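Local structure of Phospholipase/Carboxylesterase (Haliangium ochraceum, 4Q82) at residues V251-D254 with S255-R258; G212-G215 with D216-T220; G265-I268 with Y269-L272. The protein probably hydrolyses carboxylic ester bonds as a serine esterase or phospholipase-like enzyme built on the alpha/beta-hydrolase fold. All coordinates share one frame; numbering follows the deposited sequence.

Contact 1. Residues V251-D254 with S255-R258; sequences VGHD and SWSR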
loop_
_atom_site.group_PDB
_atom_site.type_symbol
_atom_site.label_atom_id
_atom_site.label_comp_id
_atom_site.label_asym_id
_atom_site.label_seq_id
_atom_site.Cartn_x
_atom_site.Cartn_y
_atom_site.Cartn_z
ATOM N N VAL A 251 15.745 7.301 -12.955
ATOM C CA VAL A 251 15.044 6.024 -12.847
ATOM C C VAL A 251 13.692 6.145 -13.573
ATOM O O VAL A 251 13.047 7.205 -13.517
ATOM C CB VAL A 251 14.851 5.634 -11.348
ATOM C CG1 VAL A 251 13.866 4.462 -11.166
ATOM C CG2 VAL A 251 16.236 5.338 -10.674
ATOM N N GLY A 252 13.301 5.093 -14.285
ATOM C CA GLY A 252 12.055 5.090 -15.049
ATOM C C GLY A 252 10.848 4.695 -14.217
ATOM O O GLY A 252 10.767 5.045 -13.030
ATOM N N HIS A 253 9.900 3.972 -14.837
ATOM C CA HIS A 253 8.624 3.753 -14.182
ATOM C C HIS A 253 8.772 2.818 -12.976
ATOM O O HIS A 253 8.085 3.015 -11.975
ATOM C CB HIS A 253 7.565 3.199 -15.167
ATOM C CG HIS A 253 6.179 3.119 -14.588
ATOM N ND1 HIS A 253 5.652 4.099 -13.763
ATOM C CD2 HIS A 253 5.205 2.187 -14.731
ATOM C CE1 HIS A 253 4.423 3.760 -13.410
ATOM N NE2 HIS A 253 4.131 2.603 -13.978
ATOM N N ASP A 254 9.648 1.813 -13.054
ATOM C CA ASP A 254 9.800 0.943 -11.875
ATOM C C ASP A 254 10.633 1.605 -10.776
ATOM O O ASP A 254 11.850 1.419 -10.668
ATOM C CB ASP A 254 10.428 -0.413 -12.224
ATOM C CG ASP A 254 10.595 -1.304 -10.974
ATOM O OD1 ASP A 254 10.258 -0.881 -9.831
ATOM O OD2 ASP A 254 11.072 -2.433 -11.123
ATOM N N SER A 255 9.941 2.346 -9.935
ATOM C CA SER A 255 10.538 2.919 -8.756
ATOM C C SER A 255 10.085 2.110 -7.534
ATOM O O SER A 255 10.423 2.474 -6.410
ATOM C CB SER A 255 10.127 4.391 -8.620
ATOM O OG SER A 255 8.732 4.558 -8.900
ATOM N N TRP A 256 9.287 1.046 -7.737
ATOM C CA TRP A 256 8.803 0.256 -6.601
ATOM C C TRP A 256 9.738 -0.879 -6.142
ATOM O O TRP A 256 9.803 -1.178 -4.938
ATOM C CB TRP A 256 7.409 -0.359 -6.911
ATOM C CG TRP A 256 7.356 -1.098 -8.251
ATOM C CD1 TRP A 256 7.734 -2.391 -8.508
ATOM C CD2 TRP A 256 6.901 -0.553 -9.490
ATOM N NE1 TRP A 256 7.522 -2.696 -9.857
ATOM C CE2 TRP A 256 7.014 -1.576 -10.473
ATOM C CE3 TRP A 256 6.407 0.711 -9.868
ATOM C CZ2 TRP A 256 6.664 -1.370 -11.808
ATOM C CZ3 TRP A 256 6.040 0.907 -11.203
ATOM C CH2 TRP A 256 6.165 -0.131 -12.149
ATOM N N SER A 257 10.432 -1.528 -7.079
ATOM C CA SER A 257 11.262 -2.670 -6.688
ATOM C C SER A 257 12.294 -2.232 -5.640
ATOM O O SER A 257 12.393 -2.839 -4.564
ATOM C CB SER A 257 11.956 -3.299 -7.897
ATOM O OG SER A 257 10.991 -3.790 -8.828
ATOM N N ARG A 258 13.008 -1.147 -5.917
ATOM C CA ARG A 258 14.070 -0.697 -5.007
ATOM C C ARG A 258 13.493 -0.124 -3.729
ATOM O O ARG A 258 14.187 -0.021 -2.716
ATOM C CB ARG A 258 14.970 0.351 -5.669
ATOM C CG ARG A 258 14.321 1.700 -5.884
ATOM C CD ARG A 258 15.264 2.549 -6.771
ATOM N NE ARG A 258 15.323 1.971 -8.117
ATOM C CZ ARG A 258 16.330 2.151 -8.971
ATOM N NH1 ARG A 258 17.383 2.893 -8.624
ATOM N NH2 ARG A 258 16.282 1.583 -10.172
HETATM O O HOH W 1 8.753 5.960 -11.315
HETATM O O HOH W 2 13.266 0.060 -8.636
HETATM O O HOH W 3 13.986 0.754 -12.012
HETATM O O HOH W 4 8.713 -4.408 -12.146
#
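The loop carrying the histidine of what is probably a Ser-Asp-His catalytic triad turns here into helix 257-260, and His253 meets Trp256 in a T-shaped (edge-to-face) pair. The six-membered ring of Trp256 presents its edge to the imidazole face, the planes standing 89° apart, and His253 CD2 lies 3.6 Å from Trp256 CH2. Asp254 then lies across the indole face. Its CA sits almost on the normal of the six-membered ring, 3.7 Å from the centroid, a CH-pi contact, while the carboxylate stacks over the same face with its plane only 20° from that of the indole. With Asp254 CG anti to the backbone N (chi1 179°), this group also reaches the turn leading into the helix. Asp254 OD1 takes Ser257 N on its syn lone pair at 2.8 Å, a nearly straight capping bond; in one of two Ser257 conformers OG donates to Asp254 OD2 at 2.7 Å, a less certain bond. Where the two ends of the segment come together, Val251 CG2 rests over one face of the Arg258 guanidinium, 3.4 Å from NH1, and two waters join Asp254 O to Arg258. His253 ND1 bonds Asp218 OD2 and NE2 bonds OG of the sulfonylated serine at position 165. With both nitrogens engaged and the indole edge against one face, the imidazole is held in position and orientation, consistent with a role as triad histidine.

Contact 2. Residues G212-G215 with D216-T220; sequences GFHG and DADPT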
loop_
_atom_site.group_PDB
_atom_site.type_symbol
_atom_site.label_atom_id
_atom_site.label_comp_id
_atom_site.label_asym_id
_atom_site.label_seq_id
_atom_site.Cartn_x
_atom_site.Cartn_y
_atom_site.Cartn_z
ATOM N N GLY A 212 5.872 9.610 -0.542
ATOM C CA GLY A 212 5.715 9.410 -1.974
ATOM C C GLY A 212 7.067 9.145 -2.616
ATOM O O GLY A 212 8.086 9.744 -2.217
ATOM N N PHE A 213 7.074 8.241 -3.592
ATOM C CA PHE A 213 8.297 7.814 -4.313
ATOM C C PHE A 213 8.073 7.933 -5.802
ATOM O O PHE A 213 6.991 7.554 -6.278
ATOM C CB PHE A 213 8.644 6.342 -4.048
ATOM C CG PHE A 213 9.149 6.061 -2.674
ATOM C CD1 PHE A 213 8.271 5.954 -1.600
ATOM C CD2 PHE A 213 10.508 5.883 -2.467
ATOM C CE1 PHE A 213 8.743 5.680 -0.297
ATOM C CE2 PHE A 213 11.014 5.612 -1.161
ATOM C CZ PHE A 213 10.126 5.504 -0.089
ATOM N N HIS A 214 9.089 8.371 -6.564
ATOM C CA HIS A 214 8.894 8.408 -8.026
ATOM C C HIS A 214 10.276 8.418 -8.684
ATOM O O HIS A 214 11.211 8.998 -8.127
ATOM C CB HIS A 214 8.096 9.649 -8.455
ATOM C CG HIS A 214 7.084 9.392 -9.553
ATOM N ND1 HIS A 214 5.733 9.569 -9.343
ATOM C CD2 HIS A 214 7.214 8.987 -10.848
ATOM C CE1 HIS A 214 5.068 9.278 -10.453
ATOM N NE2 HIS A 214 5.942 8.924 -11.383
ATOM N N GLY A 215 10.412 7.793 -9.861
ATOM C CA GLY A 215 11.644 7.948 -10.619
ATOM C C GLY A 215 11.502 9.194 -11.499
ATOM O O GLY A 215 10.441 9.414 -12.103
ATOM N N ASP A 216 12.539 10.025 -11.603
ATOM C CA ASP A 216 12.300 11.284 -12.330
ATOM C C ASP A 216 12.390 11.142 -13.839
ATOM O O ASP A 216 12.223 12.136 -14.566
ATOM C CB ASP A 216 13.240 12.399 -11.839
ATOM C CG ASP A 216 14.704 12.208 -12.253
ATOM O OD1 ASP A 216 15.058 11.289 -13.018
ATOM O OD2 ASP A 216 15.506 13.049 -11.809
ATOM N N ALA A 217 12.644 9.930 -14.317
ATOM C CA ALA A 217 12.634 9.675 -15.762
ATOM C C ALA A 217 11.468 8.793 -16.172
ATOM O O ALA A 217 11.477 8.187 -17.245
ATOM C CB ALA A 217 13.927 9.039 -16.203
ATOM N N ASP A 218 10.462 8.726 -15.321
ATOM C CA ASP A 218 9.284 7.889 -15.575
ATOM C C ASP A 218 8.548 8.360 -16.845
ATOM O O ASP A 218 8.052 9.481 -16.874
ATOM C CB ASP A 218 8.372 7.968 -14.347
ATOM C CG ASP A 218 7.281 6.922 -14.356
ATOM O OD1 ASP A 218 6.821 6.511 -15.436
ATOM O OD2 ASP A 218 6.844 6.528 -13.270
ATOM N N PRO A 219 8.486 7.515 -17.894
ATOM C CA PRO A 219 7.834 7.901 -19.152
ATOM C C PRO A 219 6.381 7.457 -19.175
ATOM O O PRO A 219 5.701 7.570 -20.209
ATOM C CB PRO A 219 8.632 7.125 -20.199
ATOM C CG PRO A 219 8.836 5.777 -19.495
ATOM C CD PRO A 219 9.010 6.138 -17.976
ATOM N N THR A 220 5.908 6.925 -18.062
ATOM C CA THR A 220 4.596 6.292 -18.056
ATOM C C THR A 220 3.634 7.057 -17.126
ATOM O O THR A 220 2.545 7.457 -17.542
ATOM C CB THR A 220 4.747 4.820 -17.664
ATOM O OG1 THR A 220 5.404 4.114 -18.740
ATOM C CG2 THR A 220 3.428 4.211 -17.433
HETATM O O HOH W 1 8.753 5.960 -11.315
#
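Strand 210-215 of the alpha/beta-hydrolase sheet ends in a type I beta turn, Gly215 to Asp218, whose last residue, the probable acid of the catalytic triad, comes back to His214. The turn is closed by Asp218 N and Gly215 O, 3.3 Å apart. The amide approaches well above the carbonyl plane, 61° out of it, and misses the lone pairs, so this bond is neither short nor ideally directed. Asp218 turns back toward the strand, its CG anti to the backbone N (chi1 -167°), and meets His214 at about a right angle. Asp218 CB lies in the plane of the imidazole at its edge, 3.8 Å from CD2, and the carboxylate is turned 50° from the ring. His214 NE2 and Asp218 OD2 are 3.2 Å apart. NE2 bonds Val221 O and ND1 bonds Thr226 OG1, which fixes the rotation of the ring. His214 thus lies against the probable triad acid, consistent with a second-shell residue. A water links the two halves of the turn, accepting from Gly215 N at 2.9 Å and lying 2.8 Å from Asp218 OD2, to which it can donate. The second carboxylate oxygen is gripped by two amides. It closes an Asx turn, Thr220 N meeting Asp218 OD1 at 2.8 Å nearly head-on to its C-O bond, and also accepts from Val221 N.

Contact 3. Residues G265-I268 with Y269-L272; sequences GHDI and YAWL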
loop_
_atom_site.group_PDB
_atom_site.type_symbol
_atom_site.label_atom_id
_atom_site.label_comp_id
_atom_site.label_asym_id
_atom_site.label_seq_id
_atom_site.Cartn_x
_atom_site.Cartn_y
_atom_site.Cartn_z
ATOM N N GLY A 265 17.551 1.474 0.249
ATOM C CA GLY A 265 17.875 1.927 1.595
ATOM C C GLY A 265 16.868 2.881 2.223
ATOM O O GLY A 265 17.207 3.532 3.212
ATOM N N HIS A 266 15.644 2.945 1.686
ATOM C CA HIS A 266 14.570 3.718 2.304
ATOM C C HIS A 266 13.663 2.800 3.127
ATOM O O HIS A 266 12.872 2.034 2.565
ATOM C CB HIS A 266 13.754 4.445 1.261
ATOM C CG HIS A 266 14.553 5.462 0.497
ATOM N ND1 HIS A 266 14.854 6.712 1.014
ATOM C CD2 HIS A 266 15.145 5.398 -0.722
ATOM C CE1 HIS A 266 15.571 7.390 0.128
ATOM N NE2 HIS A 266 15.763 6.616 -0.937
ATOM N N ASP A 267 13.779 2.866 4.445
ATOM C CA ASP A 267 13.073 1.855 5.258
ATOM C C ASP A 267 11.637 2.283 5.471
ATOM O O ASP A 267 11.264 2.867 6.512
ATOM C CB ASP A 267 13.772 1.606 6.589
ATOM C CG ASP A 267 13.195 0.384 7.328
ATOM O OD1 ASP A 267 12.107 -0.125 6.957
ATOM O OD2 ASP A 267 13.833 -0.072 8.287
ATOM N N ILE A 268 10.826 1.982 4.466
ATOM C CA ILE A 268 9.423 2.349 4.511
ATOM C C ILE A 268 8.678 1.612 5.623
ATOM O O ILE A 268 7.683 2.128 6.097
ATOM C CB ILE A 268 8.713 2.066 3.169
ATOM C CG1 ILE A 268 8.913 0.610 2.732
ATOM C CG2 ILE A 268 9.228 3.051 2.093
ATOM C CD1 ILE A 268 7.968 0.185 1.524
ATOM N N TYR A 269 9.141 0.420 6.014
ATOM C CA TYR A 269 8.441 -0.362 7.045
ATOM C C TYR A 269 8.607 0.267 8.438
ATOM O O TYR A 269 7.635 0.408 9.191
ATOM C CB TYR A 269 8.920 -1.826 7.016
ATOM C CG TYR A 269 8.799 -2.342 5.590
ATOM C CD1 TYR A 269 7.560 -2.407 4.972
ATOM C CD2 TYR A 269 9.929 -2.724 4.848
ATOM C CE1 TYR A 269 7.414 -2.823 3.625
ATOM C CE2 TYR A 269 9.785 -3.179 3.507
ATOM C CZ TYR A 269 8.523 -3.215 2.918
ATOM O OH TYR A 269 8.373 -3.629 1.601
ATOM N N ALA A 270 9.823 0.657 8.777
ATOM C CA ALA A 270 10.049 1.342 10.031
ATOM C C ALA A 270 9.252 2.656 10.065
ATOM O O ALA A 270 8.662 3.002 11.092
ATOM C CB ALA A 270 11.546 1.596 10.239
ATOM N N TRP A 271 9.221 3.361 8.936
ATOM C CA TRP A 271 8.506 4.636 8.860
ATOM C C TRP A 271 7.004 4.423 9.074
ATOM O O TRP A 271 6.380 5.137 9.869
ATOM C CB TRP A 271 8.760 5.346 7.513
ATOM C CG TRP A 271 8.059 6.691 7.436
ATOM C CD1 TRP A 271 8.483 7.886 7.975
ATOM C CD2 TRP A 271 6.793 6.958 6.817
ATOM N NE1 TRP A 271 7.553 8.885 7.704
ATOM C CE2 TRP A 271 6.511 8.336 7.000
ATOM C CE3 TRP A 271 5.871 6.166 6.113
ATOM C CZ2 TRP A 271 5.346 8.941 6.494
ATOM C CZ3 TRP A 271 4.714 6.770 5.617
ATOM C CH2 TRP A 271 4.468 8.142 5.808
ATOM N N LEU A 272 6.417 3.451 8.372
ATOM C CA LEU A 272 4.998 3.145 8.589
ATOM C C LEU A 272 4.721 2.883 10.060
ATOM O O LEU A 272 3.845 3.501 10.669
ATOM C CB LEU A 272 4.561 1.931 7.754
ATOM C CG LEU A 272 4.340 2.214 6.257
ATOM C CD1 LEU A 272 4.054 0.888 5.507
ATOM C CD2 LEU A 272 3.180 3.162 6.044
#
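Asp267 and the amides of Tyr269 and Ala270, near the start of helix 268-273, form the innermost layer of this contact. Asp267 OD1 accepts from Ala270 N at 3.0 Å in a nearly straight bond (173°), the amide arriving from above the carboxylate plane. A weak, bent bond from Tyr269 N reaches the same oxygen at 3.2 Å, so two amides converge on one atom. The other oxygen leans on a methyl group, Asp267 OD2 lying 3.4 Å from Ala270 CB. The main chain follows suit: Trp271 N donates to Asp267 O at 3.2 Å, and Leu272 N to Ile268 O at 2.9 Å. Beside the cap, Ile268 and Tyr269 run side by side in the same direction. Ile268 CG1 stands over the centre of the phenol ring, 3.7 Å from the centroid and only 6° off the normal, a CH-pi contact, while CD1 carries on along the same face to CE1 and CZ. This overlap depends on the Ile268 chi1 of 54°, which places CG1 between its own backbone N and carbonyl carbon.

Further out, Tyr269 OH bonds Tyr260 O in the preceding helix, fixing the far end of the ring, and Trp117 meets the same ring edge-to-face. Ile268 also packs on Trp211 and Phe213 of strand 210-215. Trp271 forms an edge-to-face pair with Trp211, and Leu272 rests on strand 186-190. Asp267 itself is positioned by an inverse gamma turn centred on it, in which Ile268 N bonds His266 O weakly at 2.8 Å. The whole is an N-cap aspartate opening the last helix of the chain, whose inward side chains pack it against the parallel strands, as the C-terminal helix does in alpha/beta hydrolases.

Contact 2 comes first along the chain, where strand 210-215 ends in the turn before helix 224-235. Contact 1 follows in the loop between edge strand 243-248 and helix 257-260, and contact 3 opens helix 268-273. The three lie in series, none nesting in or crossing another. Contacts 1 and 2 meet nevertheless: the probable triad histidine of contact 1 and acid of contact 2 join the two loops beside the modified serine, Val251 O pairs with Ala217 N, and one water is common to both. Contact 3 lies about 19 Å from contact 2, centre to centre, yet Phe213 of the strand also packs on His266, joining the loop before the last helix to the sheet.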